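Local structure of aminopeptidase (Aneurinibacillus sp. AM-1, 5IB9) at residues A238-S243 against A271-L276; R30-P35 against F60-Y65. The protein probably removes amino acids from the N-terminal end of peptides as a zinc-dependent aminopeptidase, and is seen here with bestatin in its two-zinc active site. One frame throughout, in Å; residues are numbered along the deposited sequence.

Contact 1: A238-S243 against A271-L276; sequences ANDDAS and AEENGL. With ZN (zinc ion), chain B; ZN (zinc ion), chain C; BES (2-(3-amino-2-hydroxy-4-phenyl-butyrylamino)-4-methyl-pentanoic acid), chain H.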
loop_
_atom_site.group_PDB
_atom_site.type_symbol
_atom_site.label_atom_id
_atom_site.label_comp_id
_atom_site.label_asym_id
_atom_site.label_seq_id
_atom_site.Cartn_x
_atom_site.Cartn_y
_atom_site.Cartn_z
ATOM N N ALA A 238 22.584 -17.411 3.240
ATOM C CA ALA A 238 22.365 -18.787 2.913
ATOM C C ALA A 238 21.275 -19.334 3.797
ATOM O O ALA A 238 20.402 -20.091 3.311
ATOM C CB ALA A 238 23.638 -19.677 3.083
ATOM N N ASN A 239 21.344 -19.011 5.094
ATOM C CA ASN A 239 20.253 -19.521 5.942
ATOM C C ASN A 239 19.091 -18.551 6.009
ATOM O O ASN A 239 17.916 -19.047 6.082
ATOM C CB ASN A 239 20.766 -19.892 7.367
ATOM C CG ASN A 239 19.766 -20.818 8.027
ATOM O OD1 ASN A 239 19.284 -21.765 7.391
ATOM N ND2 ASN A 239 19.457 -20.523 9.277
ATOM N N ASP A 240 19.381 -17.245 6.065
ATOM C CA ASP A 240 18.367 -16.198 6.179
ATOM C C ASP A 240 18.292 -15.526 4.811
ATOM O O ASP A 240 18.973 -14.520 4.624
ATOM C CB ASP A 240 18.724 -15.120 7.304
ATOM C CG ASP A 240 17.628 -14.181 7.628
ATOM O OD1 ASP A 240 16.442 -14.530 7.005
ATOM O OD2 ASP A 240 17.614 -13.045 8.287
ATOM N N ASP A 241 17.484 -15.938 3.796
ATOM C CA ASP A 241 16.522 -17.009 3.928
ATOM C C ASP A 241 16.580 -17.816 2.660
ATOM O O ASP A 241 15.558 -18.358 2.217
ATOM C CB ASP A 241 15.100 -16.494 4.204
ATOM C CG ASP A 241 14.181 -17.654 4.565
ATOM O OD1 ASP A 241 14.575 -18.749 5.015
ATOM O OD2 ASP A 241 12.890 -17.427 4.349
ATOM N N ALA A 242 17.808 -18.038 2.094
ATOM C CA ALA A 242 17.846 -19.057 1.027
ATOM C C ALA A 242 17.391 -20.427 1.420
ATOM O O ALA A 242 16.804 -21.156 0.586
ATOM C CB ALA A 242 19.243 -19.116 0.306
ATOM N N SER A 243 17.607 -20.812 2.680
ATOM C CA SER A 243 17.135 -22.048 3.173
ATOM C C SER A 243 15.634 -22.202 2.967
ATOM O O SER A 243 15.190 -23.217 2.457
ATOM C CB SER A 243 17.511 -22.210 4.674
ATOM O OG SER A 243 16.784 -21.312 5.485
ATOM N N ALA A 271 11.730 -8.052 -0.119
ATOM C CA ALA A 271 11.780 -6.919 0.858
ATOM C C ALA A 271 11.301 -7.315 2.178
ATOM O O ALA A 271 10.717 -6.545 2.904
ATOM C CB ALA A 271 11.085 -5.627 0.273
ATOM N N GLU A 272 11.502 -8.551 2.626
ATOM C CA GLU A 272 11.180 -8.995 3.978
ATOM C C GLU A 272 12.004 -8.205 5.019
ATOM O O GLU A 272 11.446 -7.804 6.055
ATOM C CB GLU A 272 11.318 -10.527 4.143
ATOM C CG GLU A 272 10.785 -11.047 5.487
ATOM C CD GLU A 272 11.877 -11.080 6.583
ATOM O OE1 GLU A 272 13.073 -10.797 6.317
ATOM O OE2 GLU A 272 11.399 -11.386 7.696
ATOM N N GLU A 273 13.265 -8.012 4.666
ATOM C CA GLU A 273 14.185 -7.456 5.705
ATOM C C GLU A 273 13.918 -5.972 5.889
ATOM O O GLU A 273 14.367 -5.416 6.930
ATOM C CB GLU A 273 15.585 -7.692 5.225
ATOM C CG GLU A 273 16.091 -9.179 5.096
ATOM C CD GLU A 273 16.237 -9.923 6.438
ATOM O OE1 GLU A 273 15.835 -9.333 7.492
ATOM O OE2 GLU A 273 16.724 -11.144 6.365
ATOM N N ASN A 274 13.191 -5.374 4.982
ATOM C CA ASN A 274 12.779 -3.987 5.033
ATOM C C ASN A 274 11.513 -3.722 5.805
ATOM O O ASN A 274 10.983 -2.601 5.760
ATOM C CB ASN A 274 12.549 -3.432 3.560
ATOM C CG ASN A 274 13.760 -3.651 2.655
ATOM O OD1 ASN A 274 14.604 -2.746 2.473
ATOM N ND2 ASN A 274 13.943 -4.887 2.227
ATOM N N GLY A 275 10.919 -4.741 6.452
ATOM C CA GLY A 275 9.692 -4.600 7.144
ATOM C C GLY A 275 8.526 -5.368 6.511
ATOM O O GLY A 275 7.385 -4.950 6.563
ATOM N N LEU A 276 8.810 -6.574 6.029
ATOM C CA LEU A 276 7.757 -7.475 5.502
ATOM C C LEU A 276 7.085 -6.876 4.302
ATOM O O LEU A 276 5.871 -7.074 4.175
ATOM C CB LEU A 276 6.753 -7.936 6.615
ATOM C CG LEU A 276 7.414 -8.287 7.952
ATOM C CD1 LEU A 276 6.257 -8.709 8.870
ATOM C CD2 LEU A 276 8.472 -9.351 7.874
HETATM ZN ZN ZN B . 16.625 -11.600 8.421
HETATM ZN ZN ZN C . 14.491 -14.222 7.393
HETATM N N2 BES H . 14.461 -14.425 9.954
HETATM C C1 BES H . 14.373 -13.092 10.549
HETATM C C6 BES H . 13.429 -13.166 11.747
HETATM C C7 BES H . 13.892 -13.918 12.990
HETATM C C8 BES H . 15.226 -13.874 13.466
HETATM C C12 BES H . 12.923 -14.655 13.707
HETATM C C9 BES H . 15.567 -14.567 14.647
HETATM C C11 BES H . 13.270 -15.358 14.895
HETATM C C10 BES H . 14.597 -15.311 15.349
HETATM C C2 BES H . 13.875 -12.084 9.506
HETATM O O2 BES H . 14.689 -12.423 8.384
HETATM C C3 BES H . 14.249 -10.743 10.037
HETATM O O3 BES H . 15.442 -10.479 10.135
HETATM N N1 BES H . 13.295 -9.977 10.443
HETATM C C4 BES H . 13.625 -8.684 11.049
HETATM C C13 BES H . 12.265 -8.095 11.379
HETATM C C14 BES H . 11.380 -7.820 10.159
HETATM C C15 BES H . 10.154 -7.123 10.734
HETATM C C16 BES H . 12.050 -7.015 9.043
HETATM C C5 BES H . 14.328 -8.805 12.396
HETATM O O1 BES H . 14.948 -7.799 12.850
HETATM O O4 BES H . 14.300 -9.852 13.068
HETATM O O HOH W 1 19.430 -11.908 5.706
#
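In the two-zinc active site of this M28 peptidase, Asp240 and Glu273 reach for the same metal from opposite directions. Asp240 is the bridging ligand: its OD2 binds the zinc ion of chain B at 1.8 Å, while OD1 binds the zinc ion of chain C at 2.0 Å. With CG anti to the backbone N (chi1 -170°), the carboxylate extends from segment 238-243 into the gap between the metals. Directly after this bridging aspartate the peptide bond to Asp241 is cis, as in relatives of the family. Glu273 holds the chain B zinc with both oxygens, unequally, OE2 at 2.1 Å and OE1 at 2.6 Å. The two carboxylates stand with their planes 71° apart, and Asp240 OD2 lies just 2.8 Å from Glu273 OE2, a short approach that the shared zinc probably makes tolerable. A water donates to Asp240 O and to Glu273 OE2, bridging backbone and carboxylate. His371 completes the protein ligands of the chain B zinc, His228 and Asp301 those of the chain C zinc. The inhibitor's hydroxyl O2 bridges both metals, and its carbonyl O3 adds a longer bond to the chain B zinc. Glu272, bent at chi2 (-91°), brings OE1 to 3.1 Å from BES O2. A glutamine in place of Glu272 would probably leave that zinc-bridging oxygen without a carboxylate beside it. Leu276 CD2 lies against the inhibitor's leucyl carbons C14 and C15. An aspartate bridging two zincs, with a glutamate carboxylate beside the bridging oxygen, is characteristic of the two-zinc centres of M28 aminopeptidases.

Contact 2: R30-P35 against F60-Y65; sequences RVAGSP and FQFEGY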
loop_
_atom_site.group_PDB
_atom_site.type_symbol
_atom_site.label_atom_id
_atom_site.label_comp_id
_atom_site.label_asym_id
_atom_site.label_seq_id
_atom_site.Cartn_x
_atom_site.Cartn_y
_atom_site.Cartn_z
ATOM N N ARG A 30 21.516 -10.534 -1.238
ATOM C CA ARG A 30 20.377 -10.241 -2.132
ATOM C C ARG A 30 19.601 -9.099 -1.533
ATOM O O ARG A 30 18.432 -9.223 -1.058
ATOM C CB ARG A 30 19.475 -11.518 -2.291
ATOM C CG ARG A 30 20.214 -12.650 -2.894
ATOM C CD ARG A 30 19.385 -13.952 -2.964
ATOM N NE ARG A 30 18.896 -14.365 -1.631
ATOM C CZ ARG A 30 19.705 -14.865 -0.640
ATOM N NH1 ARG A 30 21.004 -15.177 -0.894
ATOM N NH2 ARG A 30 19.183 -15.146 0.554
ATOM N N VAL A 31 20.139 -7.868 -1.570
ATOM C CA VAL A 31 19.460 -6.799 -0.889
ATOM C C VAL A 31 18.211 -6.378 -1.667
ATOM O O VAL A 31 18.261 -6.350 -2.911
ATOM C CB VAL A 31 20.416 -5.575 -0.805
ATOM C CG1 VAL A 31 19.682 -4.362 -0.273
ATOM C CG2 VAL A 31 21.582 -5.971 0.160
ATOM N N ALA A 32 17.099 -6.107 -0.925
ATOM C CA ALA A 32 15.852 -5.920 -1.665
ATOM C C ALA A 32 15.946 -4.781 -2.640
ATOM O O ALA A 32 16.535 -3.740 -2.343
ATOM C CB ALA A 32 14.727 -5.703 -0.772
ATOM N N GLY A 33 15.425 -5.002 -3.842
ATOM C CA GLY A 33 15.377 -3.920 -4.839
ATOM C C GLY A 33 16.676 -3.836 -5.628
ATOM O O GLY A 33 16.796 -2.994 -6.548
ATOM N N SER A 34 17.648 -4.694 -5.298
ATOM C CA SER A 34 18.931 -4.675 -6.017
ATOM C C SER A 34 19.026 -5.587 -7.193
ATOM O O SER A 34 18.167 -6.504 -7.371
ATOM C CB SER A 34 20.109 -5.078 -5.063
ATOM O OG SER A 34 20.039 -6.473 -4.826
ATOM N N PRO A 35 20.053 -5.465 -8.041
ATOM C CA PRO A 35 20.200 -6.431 -9.091
ATOM C C PRO A 35 20.314 -7.880 -8.623
ATOM O O PRO A 35 19.943 -8.800 -9.339
ATOM C CB PRO A 35 21.553 -5.997 -9.767
ATOM C CG PRO A 35 21.673 -4.599 -9.432
ATOM C CD PRO A 35 20.993 -4.310 -8.145
ATOM N N PHE A 60 6.513 -4.410 -6.702
ATOM C CA PHE A 60 6.000 -3.388 -5.799
ATOM C C PHE A 60 7.120 -2.380 -5.556
ATOM O O PHE A 60 8.256 -2.718 -5.587
ATOM C CB PHE A 60 5.440 -3.924 -4.438
ATOM C CG PHE A 60 6.411 -4.726 -3.666
ATOM C CD1 PHE A 60 7.351 -4.162 -2.744
ATOM C CD2 PHE A 60 6.532 -6.085 -3.921
ATOM C CE1 PHE A 60 8.289 -5.011 -2.108
ATOM C CE2 PHE A 60 7.455 -6.873 -3.266
ATOM C CZ PHE A 60 8.330 -6.393 -2.333
ATOM N N GLN A 61 6.770 -1.110 -5.380
ATOM C CA GLN A 61 7.804 -0.133 -5.048
ATOM C C GLN A 61 7.845 0.085 -3.549
ATOM O O GLN A 61 6.833 -0.070 -2.840
ATOM C CB GLN A 61 7.542 1.207 -5.753
ATOM C CG GLN A 61 7.757 1.101 -7.265
ATOM C CD GLN A 61 7.413 2.413 -8.048
ATOM O OE1 GLN A 61 7.005 3.415 -7.450
ATOM N NE2 GLN A 61 7.538 2.375 -9.388
ATOM N N PHE A 62 9.002 0.542 -3.060
ATOM C CA PHE A 62 9.147 0.905 -1.657
ATOM C C PHE A 62 10.298 1.866 -1.625
ATOM O O PHE A 62 11.085 1.998 -2.584
ATOM C CB PHE A 62 9.372 -0.367 -0.788
ATOM C CG PHE A 62 10.711 -0.980 -0.975
ATOM C CD1 PHE A 62 11.763 -0.707 -0.110
ATOM C CD2 PHE A 62 10.978 -1.816 -2.103
ATOM C CE1 PHE A 62 13.023 -1.286 -0.318
ATOM C CE2 PHE A 62 12.197 -2.376 -2.338
ATOM C CZ PHE A 62 13.259 -2.128 -1.457
ATOM N N GLU A 63 10.420 2.525 -0.476
ATOM C CA GLU A 63 11.469 3.529 -0.332
ATOM C C GLU A 63 12.695 2.870 0.272
ATOM O O GLU A 63 12.613 2.353 1.383
ATOM C CB GLU A 63 10.932 4.693 0.541
ATOM C CG GLU A 63 9.815 5.538 -0.100
ATOM C CD GLU A 63 10.189 6.094 -1.485
ATOM O OE1 GLU A 63 9.466 5.796 -2.496
ATOM O OE2 GLU A 63 11.204 6.838 -1.563
ATOM N N GLY A 64 13.798 2.854 -0.449
ATOM C CA GLY A 64 15.044 2.282 0.007
ATOM C C GLY A 64 15.870 3.398 0.644
ATOM O O GLY A 64 15.523 4.586 0.548
ATOM N N TYR A 65 16.917 3.009 1.343
ATOM C CA TYR A 65 17.764 3.992 2.026
ATOM C C TYR A 65 19.202 3.739 1.615
ATOM O O TYR A 65 19.669 2.608 1.692
ATOM C CB TYR A 65 17.628 3.785 3.536
ATOM C CG TYR A 65 18.339 4.813 4.422
ATOM C CD1 TYR A 65 17.944 6.136 4.424
ATOM C CD2 TYR A 65 19.360 4.419 5.286
ATOM C CE1 TYR A 65 18.574 7.081 5.281
ATOM C CE2 TYR A 65 19.987 5.367 6.152
ATOM C CZ TYR A 65 19.591 6.664 6.121
ATOM O OH TYR A 65 20.221 7.579 6.961
#
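Phe62 meets the 30-35 loop with one corner of its ring: CZ comes to 3.9 Å from Ala32 CB and to 3.8 Å from Ala32 O. That carbonyl oxygen sits at the ring's edge, in plane, so it faces the aromatic rim and not the pi cloud. Gly33 N is also near the plane, more loosely, at 4.3 Å from CZ. The ring gets there through its first torsion, which places CG between the backbone N and the carbonyl carbon (chi1 71°), and chi2 turns the ring roughly perpendicular to the CA-CB-CG plane. Phe60, two residues earlier on the same strand, adopts a similar conformation but packs on Ile277 and Lys281 of helix 277-283. The other partner is a type II beta turn, Val31 to Ser34, with Gly33 at its third position. Gly33 has a positive phi of 86°, where a beta carbon would run into the carbonyl of Ala32 and also press on Phe62 CZ. Val31 O closes the turn by accepting from Ser34 N at 3.0 Å and from Ser34 OG at 2.6 Å. Ser34 has its OG between the backbone N and the carbonyl carbon (chi1 74°), which turns the hydroxyl back to a lone pair of Val31 O, in the carbonyl plane. The same OG, at the N-cap of helix 35-50, accepts from Glu37 N, while Glu37 OE1 accepts from Gly33 N.

The centre of contact 1 lies about 6 Å from the centre of the chain and that of contact 2 about 14 Å, yet burial does not follow: contact 1 is partly buried, with Glu273 partly exposed, while contact 2 is a buried contact. The two differ in chemistry: 238-243 and 271-276 are joined through metal ions, carboxylates and a water, while 30-35 and 60-65 meet where a methyl and a backbone carbonyl reach one ring corner. Asn274 of loop 271-276, next to Glu273, touches both sides of contact 2, its ND2 packing 3.2 Å from Ala32 CB and its OD1 3.5 Å from Phe62 CE1; Ala271 CA also lies against Ala32 CB.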